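PDB 4LJI: cytochrome c-550-like protein from Thermosynechococcus elongatus, which probably carries electrons as a low-potential cytochrome c with one covalently bound heme c, and can partially replace cytochrome c-550 (PsbV). Local coordinates for residues A[46-49]-A[50-54]; A[57-60]-A[61-64]. All coordinates share one frame; numbering follows the deposited sequence.

Contact 1 of 2, residues A[46-49]-A[50-54]. With HEC (heme c), chain C.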
loop_
_atom_site.group_PDB
_atom_site.type_symbol
_atom_site.label_atom_id
_atom_site.label_comp_id
_atom_site.label_asym_id
_atom_site.label_seq_id
_atom_site.Cartn_x
_atom_site.Cartn_y
_atom_site.Cartn_z
ATOM N N ASN A 46 3.882 -3.712 -0.945
ATOM C CA ASN A 46 2.847 -4.675 -0.594
ATOM C C ASN A 46 2.065 -4.382 0.662
ATOM O O ASN A 46 1.015 -5.004 0.883
ATOM C CB ASN A 46 3.450 -6.084 -0.473
ATOM C CG ASN A 46 3.973 -6.593 -1.789
ATOM O OD1 ASN A 46 3.187 -6.867 -2.708
ATOM N ND2 ASN A 46 5.296 -6.695 -1.918
ATOM N N CYS A 47 2.607 -3.517 1.515
ATOM C CA CYS A 47 2.107 -3.410 2.885
ATOM C C CYS A 47 1.805 -1.984 3.324
ATOM O O CYS A 47 1.164 -1.767 4.363
ATOM C CB CYS A 47 3.116 -4.020 3.895
ATOM S SG CYS A 47 3.782 -5.586 3.355
ATOM N N LYS A 48 2.310 -1.016 2.569
ATOM C CA LYS A 48 2.321 0.377 3.030
ATOM C C LYS A 48 0.950 1.059 3.125
ATOM O O LYS A 48 0.808 2.022 3.856
ATOM C CB LYS A 48 3.294 1.225 2.189
ATOM C CG LYS A 48 3.682 2.538 2.814
ATOM C CD LYS A 48 4.807 3.145 2.004
ATOM C CE LYS A 48 5.029 4.593 2.377
ATOM N NZ LYS A 48 6.260 5.070 1.706
ATOM N N ASN A 49 -0.049 0.589 2.383
ATOM C CA ASN A 49 -1.355 1.254 2.475
ATOM C C ASN A 49 -1.895 1.130 3.904
ATOM O O ASN A 49 -2.579 2.008 4.381
ATOM C CB ASN A 49 -2.406 0.614 1.582
ATOM C CG ASN A 49 -2.055 0.599 0.102
ATOM O OD1 ASN A 49 -2.861 0.094 -0.666
ATOM N ND2 ASN A 49 -0.906 1.123 -0.310
ATOM N N CYS A 50 -1.607 -0.001 4.580
ATOM C CA CYS A 50 -2.149 -0.227 5.911
ATOM C C CYS A 50 -1.163 -0.003 7.028
ATOM O O CYS A 50 -1.549 0.186 8.182
ATOM C CB CYS A 50 -2.739 -1.655 6.000
ATOM S SG CYS A 50 -4.178 -1.856 4.843
ATOM N N HIS A 51 0.121 -0.069 6.694
ATOM C CA HIS A 51 1.133 -0.153 7.767
ATOM C C HIS A 51 2.160 0.933 7.635
ATOM O O HIS A 51 3.254 0.831 8.191
ATOM C CB HIS A 51 1.849 -1.516 7.777
ATOM C CG HIS A 51 0.990 -2.643 8.232
ATOM N ND1 HIS A 51 0.460 -2.704 9.503
ATOM C CD2 HIS A 51 0.629 -3.785 7.616
ATOM C CE1 HIS A 51 -0.191 -3.852 9.648
ATOM N NE2 HIS A 51 -0.127 -4.497 8.503
ATOM N N VAL A 52 1.822 1.980 6.892
ATOM C CA VAL A 52 2.697 3.163 6.820
ATOM C C VAL A 52 3.261 3.591 8.185
ATOM O O VAL A 52 2.536 3.697 9.174
ATOM C CB VAL A 52 2.007 4.367 6.107
ATOM C CG1 VAL A 52 0.872 4.972 6.953
ATOM C CG2 VAL A 52 3.045 5.464 5.783
ATOM N N GLY A 53 4.583 3.759 8.214
ATOM C CA GLY A 53 5.323 4.087 9.429
ATOM C C GLY A 53 5.196 3.145 10.603
ATOM O O GLY A 53 5.442 3.548 11.754
ATOM N N GLY A 54 4.828 1.892 10.337
ATOM C CA GLY A 54 4.671 0.925 11.408
ATOM C C GLY A 54 3.334 0.940 12.116
ATOM O O GLY A 54 3.103 0.155 13.034
HETATM FE FE HEC C . -0.846 -6.443 8.143
HETATM C CHA HEC C . -1.510 -7.179 11.450
HETATM C CHB HEC C . 2.411 -7.506 8.535
HETATM C CHC HEC C . -0.238 -5.990 4.708
HETATM C CHD HEC C . -3.837 -4.937 7.819
HETATM N NA HEC C . 0.257 -7.137 9.663
HETATM C C1A HEC C . -0.244 -7.408 10.936
HETATM C C2A HEC C . 0.841 -7.936 11.740
HETATM C C3A HEC C . 1.924 -8.011 10.920
HETATM C C4A HEC C . 1.578 -7.570 9.636
HETATM C CMA HEC C . 3.284 -8.534 11.300
HETATM C CAA HEC C . 0.801 -8.323 13.219
HETATM C CBA HEC C . 1.043 -7.085 14.120
HETATM C CGA HEC C . 1.041 -7.384 15.599
HETATM O O1A HEC C . 0.952 -8.564 16.042
HETATM O O2A HEC C . 1.145 -6.417 16.422
HETATM N NB HEC C . 0.776 -6.677 6.851
HETATM C C1B HEC C . 1.970 -7.165 7.235
HETATM C C2B HEC C . 2.824 -7.206 6.114
HETATM C C3B HEC C . 2.111 -6.825 5.004
HETATM C C4B HEC C . 0.783 -6.459 5.524
HETATM C CMB HEC C . 4.255 -7.696 6.127
HETATM C CAB HEC C . 2.577 -6.711 3.601
HETATM C CBB HEC C . 2.865 -7.950 3.049
HETATM N NC HEC C . -1.849 -5.606 6.548
HETATM C C1C HEC C . -1.433 -5.553 5.244
HETATM C C2C HEC C . -2.377 -4.796 4.540
HETATM C C3C HEC C . -3.403 -4.495 5.398
HETATM C C4C HEC C . -3.080 -5.018 6.680
HETATM C CMC HEC C . -2.282 -4.432 3.065
HETATM C CAC HEC C . -4.594 -3.660 5.041
HETATM C CBC HEC C . -5.465 -4.063 4.088
HETATM N ND HEC C . -2.342 -6.123 9.389
HETATM C C1D HEC C . -3.499 -5.543 9.035
HETATM C C2D HEC C . -4.432 -5.576 10.160
HETATM C C3D HEC C . -3.794 -6.181 11.181
HETATM C C4D HEC C . -2.466 -6.509 10.684
HETATM C CMD HEC C . -5.839 -5.008 10.170
HETATM C CAD HEC C . -4.365 -6.474 12.542
HETATM C CBD HEC C . -4.785 -7.959 12.531
HETATM C CGD HEC C . -5.574 -8.670 13.614
HETATM O O1D HEC C . -5.374 -8.483 14.845
HETATM O O2D HEC C . -6.440 -9.504 13.249
#
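K48 lays its aliphatic chain obliquely across V52, one turn further on: CE of K48 comes to 4.0 Å from CG2 of V52, and CG of K48 lies near V52 CB. With CG anti to the backbone N (chi1 -163°) and the rest of the chain extended, the lysine brings its methylenes past the valine, while its amine makes a long, weak ion pair with E45 of the second subunit. Along the backbone, K48 O accepts a weak bond from V52 N at 3.2 Å. C47, at the N-cap position, offers one carbonyl to two donors: C50 N bonds to C47 O at 3.3 Å with an N-H...O angle of 143°, and H51 N adds a weak bond. This tight turn brings C47, C50 and H51 to the same heme. C47 SG is bonded to CAB of the heme at 1.7 Å, and C50 SG to its CAC at 1.9 Å, tying down two pyrrole substituents. From the same turn the H51 ring reaches the iron, NE2 standing 2.1 Å from FE; C50 CB lies over one face of the ring, offset toward its rim. At the far side of the imidazole, ND1 donates to the carbonyl of S55, so the ring is held at both nitrogens and its rotation fixed. C101 completes the iron's axial coordination. The side chain of N49 reaches across the interface: its OD1 bonds to the backbone N of N49 in the second subunit, and its side chain touches another bound heme. Two thioether cysteines separated by two residues and followed directly by an axial histidine are the CXXCH heme-attachment motif of c-type cytochromes.

Contact 2 of 2, residues A[57-60]-A[61-64]. With HEC (heme c), chain C.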
loop_
_atom_site.group_PDB
_atom_site.type_symbol
_atom_site.label_atom_id
_atom_site.label_comp_id
_atom_site.label_asym_id
_atom_site.label_seq_id
_atom_site.Cartn_x
_atom_site.Cartn_y
_atom_site.Cartn_z
ATOM N N LEU A 57 -3.412 0.891 10.124
ATOM C CA LEU A 57 -4.516 1.845 9.944
ATOM C C LEU A 57 -5.901 1.245 10.270
ATOM O O LEU A 57 -6.710 1.894 10.953
ATOM C CB LEU A 57 -4.452 2.469 8.550
ATOM C CG LEU A 57 -3.197 3.333 8.315
ATOM C CD1 LEU A 57 -3.332 4.146 7.030
ATOM C CD2 LEU A 57 -2.927 4.261 9.471
ATOM N N PRO A 58 -6.179 0.008 9.812
ATOM C CA PRO A 58 -7.512 -0.534 10.122
ATOM C C PRO A 58 -7.695 -1.116 11.527
ATOM O O PRO A 58 -8.828 -1.389 11.925
ATOM C CB PRO A 58 -7.698 -1.626 9.066
ATOM C CG PRO A 58 -6.721 -1.322 8.014
ATOM C CD PRO A 58 -5.542 -0.764 8.732
ATOM N N ASN A 59 -6.608 -1.327 12.262
ATOM C CA ASN A 59 -6.711 -1.660 13.682
ATOM C C ASN A 59 -5.483 -1.154 14.423
ATOM O O ASN A 59 -4.524 -1.899 14.603
ATOM C CB ASN A 59 -6.863 -3.172 13.903
ATOM C CG ASN A 59 -6.983 -3.539 15.383
ATOM O OD1 ASN A 59 -7.248 -2.681 16.229
ATOM N ND2 ASN A 59 -6.813 -4.817 15.692
ATOM N N PRO A 60 -5.491 0.120 14.837
ATOM C CA PRO A 60 -4.279 0.716 15.426
ATOM C C PRO A 60 -3.800 0.070 16.743
ATOM O O PRO A 60 -2.647 0.273 17.143
ATOM C CB PRO A 60 -4.647 2.200 15.593
ATOM C CG PRO A 60 -6.111 2.259 15.458
ATOM C CD PRO A 60 -6.552 1.119 14.614
ATOM N N LEU A 61 -4.654 -0.735 17.368
ATOM C CA LEU A 61 -4.310 -1.464 18.600
ATOM C C LEU A 61 -3.353 -2.641 18.326
ATOM O O LEU A 61 -2.674 -3.143 19.228
ATOM C CB LEU A 61 -5.604 -1.971 19.271
ATOM C CG LEU A 61 -5.735 -2.812 20.550
ATOM C CD1 LEU A 61 -5.544 -4.304 20.271
ATOM C CD2 LEU A 61 -4.808 -2.328 21.673
ATOM N N VAL A 62 -3.287 -3.068 17.075
ATOM C CA VAL A 62 -2.363 -4.137 16.678
ATOM C C VAL A 62 -1.369 -3.607 15.618
ATOM O O VAL A 62 -1.466 -3.934 14.421
ATOM C CB VAL A 62 -3.126 -5.421 16.185
ATOM C CG1 VAL A 62 -2.160 -6.546 15.802
ATOM C CG2 VAL A 62 -4.112 -5.893 17.256
ATOM N N SER A 63 -0.413 -2.789 16.071
ATOM C CA SER A 63 0.529 -2.119 15.180
ATOM C C SER A 63 1.776 -2.972 14.927
ATOM O O SER A 63 1.856 -4.115 15.409
ATOM C CB SER A 63 0.962 -0.774 15.776
ATOM O OG SER A 63 1.899 -0.964 16.809
ATOM N N LEU A 64 2.747 -2.417 14.194
ATOM C CA LEU A 64 4.017 -3.100 13.971
ATOM C C LEU A 64 5.078 -2.653 14.965
ATOM O O LEU A 64 6.280 -2.864 14.754
ATOM C CB LEU A 64 4.492 -3.013 12.510
ATOM C CG LEU A 64 3.461 -3.401 11.455
ATOM C CD1 LEU A 64 4.082 -3.330 10.041
ATOM C CD2 LEU A 64 2.808 -4.764 11.740
HETATM FE FE HEC C . -0.846 -6.443 8.143
HETATM C CHA HEC C . -1.510 -7.179 11.450
HETATM C CHB HEC C . 2.411 -7.506 8.535
HETATM C CHC HEC C . -0.238 -5.990 4.708
HETATM C CHD HEC C . -3.837 -4.937 7.819
HETATM N NA HEC C . 0.257 -7.137 9.663
HETATM C C1A HEC C . -0.244 -7.408 10.936
HETATM C C2A HEC C . 0.841 -7.936 11.740
HETATM C C3A HEC C . 1.924 -8.011 10.920
HETATM C C4A HEC C . 1.578 -7.570 9.636
HETATM C CMA HEC C . 3.284 -8.534 11.300
HETATM C CAA HEC C . 0.801 -8.323 13.219
HETATM C CBA HEC C . 1.043 -7.085 14.120
HETATM C CGA HEC C . 1.041 -7.384 15.599
HETATM O O1A HEC C . 0.952 -8.564 16.042
HETATM O O2A HEC C . 1.145 -6.417 16.422
HETATM N NB HEC C . 0.776 -6.677 6.851
HETATM C C1B HEC C . 1.970 -7.165 7.235
HETATM C C2B HEC C . 2.824 -7.206 6.114
HETATM C C3B HEC C . 2.111 -6.825 5.004
HETATM C C4B HEC C . 0.783 -6.459 5.524
HETATM C CMB HEC C . 4.255 -7.696 6.127
HETATM C CAB HEC C . 2.577 -6.711 3.601
HETATM C CBB HEC C . 2.865 -7.950 3.049
HETATM N NC HEC C . -1.849 -5.606 6.548
HETATM C C1C HEC C . -1.433 -5.553 5.244
HETATM C C2C HEC C . -2.377 -4.796 4.540
HETATM C C3C HEC C . -3.403 -4.495 5.398
HETATM C C4C HEC C . -3.080 -5.018 6.680
HETATM C CMC HEC C . -2.282 -4.432 3.065
HETATM C CAC HEC C . -4.594 -3.660 5.041
HETATM C CBC HEC C . -5.465 -4.063 4.088
HETATM N ND HEC C . -2.342 -6.123 9.389
HETATM C C1D HEC C . -3.499 -5.543 9.035
HETATM C C2D HEC C . -4.432 -5.576 10.160
HETATM C C3D HEC C . -3.794 -6.181 11.181
HETATM C C4D HEC C . -2.466 -6.509 10.684
HETATM C CMD HEC C . -5.839 -5.008 10.170
HETATM C CAD HEC C . -4.365 -6.474 12.542
HETATM C CBD HEC C . -4.785 -7.959 12.531
HETATM C CGD HEC C . -5.574 -8.670 13.614
HETATM O O1D HEC C . -5.374 -8.483 14.845
HETATM O O2D HEC C . -6.440 -9.504 13.249
#
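N59 folds its amide back against V62, the two side chains crossing so that ND2 of N59 sits 3.3 Å from CG2 of V62. The other end of the amide serves L61: N59 OD1 takes a weak bond from L61 N at 3.4 Å, an Asx-turn link, and also lies beside L61 CB. With CG anti to the backbone N (chi1 -180°) the amide lies beside the carbonyl carbon, where it can reach L61 and V62. The backbone bond that closes this type I beta turn, V62 N to N59 O, is 3.0 Å long and nearly straight at 161°. Putting an alanine at N59 would probably leave L61 N without its side-chain acceptor and open a gap beside V62 CG2. The tight part lies on the heme side. The methyls of V62 meet the two propionates, CG1 3.3 Å from CGA of the heme and CG2 3.8 Å from the propionate oxygen O1D. Further along, L64 puts CD2 3.5 Å from C3A of a pyrrole ring. By contrast, P60 and L61 at the corners of the turn face solvent, and they meet the rest of the loop chiefly through backbone and CB atoms. S63 is anchored beyond the turn, its OG bonded to D68 and to S65 N. The whole segment is a loop between helices 48-51 and 66-70: P58 packs on C50 and L64 on H51 of the first helix, while D68 ties S63 to the second.

How the contacts relate
Contact 1 attaches the heme and supplies the histidine ligand; contact 2 comes later in the chain and borders the same heme at its propionate edge. Their centres are about 10 Å apart, and they touch through two probable backbone hydrogen bonds: L57 N to C50 O at 2.8 Å and L64 N to G54 O at 2.8 Å. Packing adds to these links, with N49 O 3.5 Å from L57 CD1 and G54 O 3.6 Å from S63 CB. The loop 57-64 is thus tied at its two ends to the 50-54 segment, by C50 in the attachment helix and by G54 further along the chain. The side chain of S63 lies about 7 Å from that of H51, and that of V62 about 8 Å from that of C101, the other iron ligand.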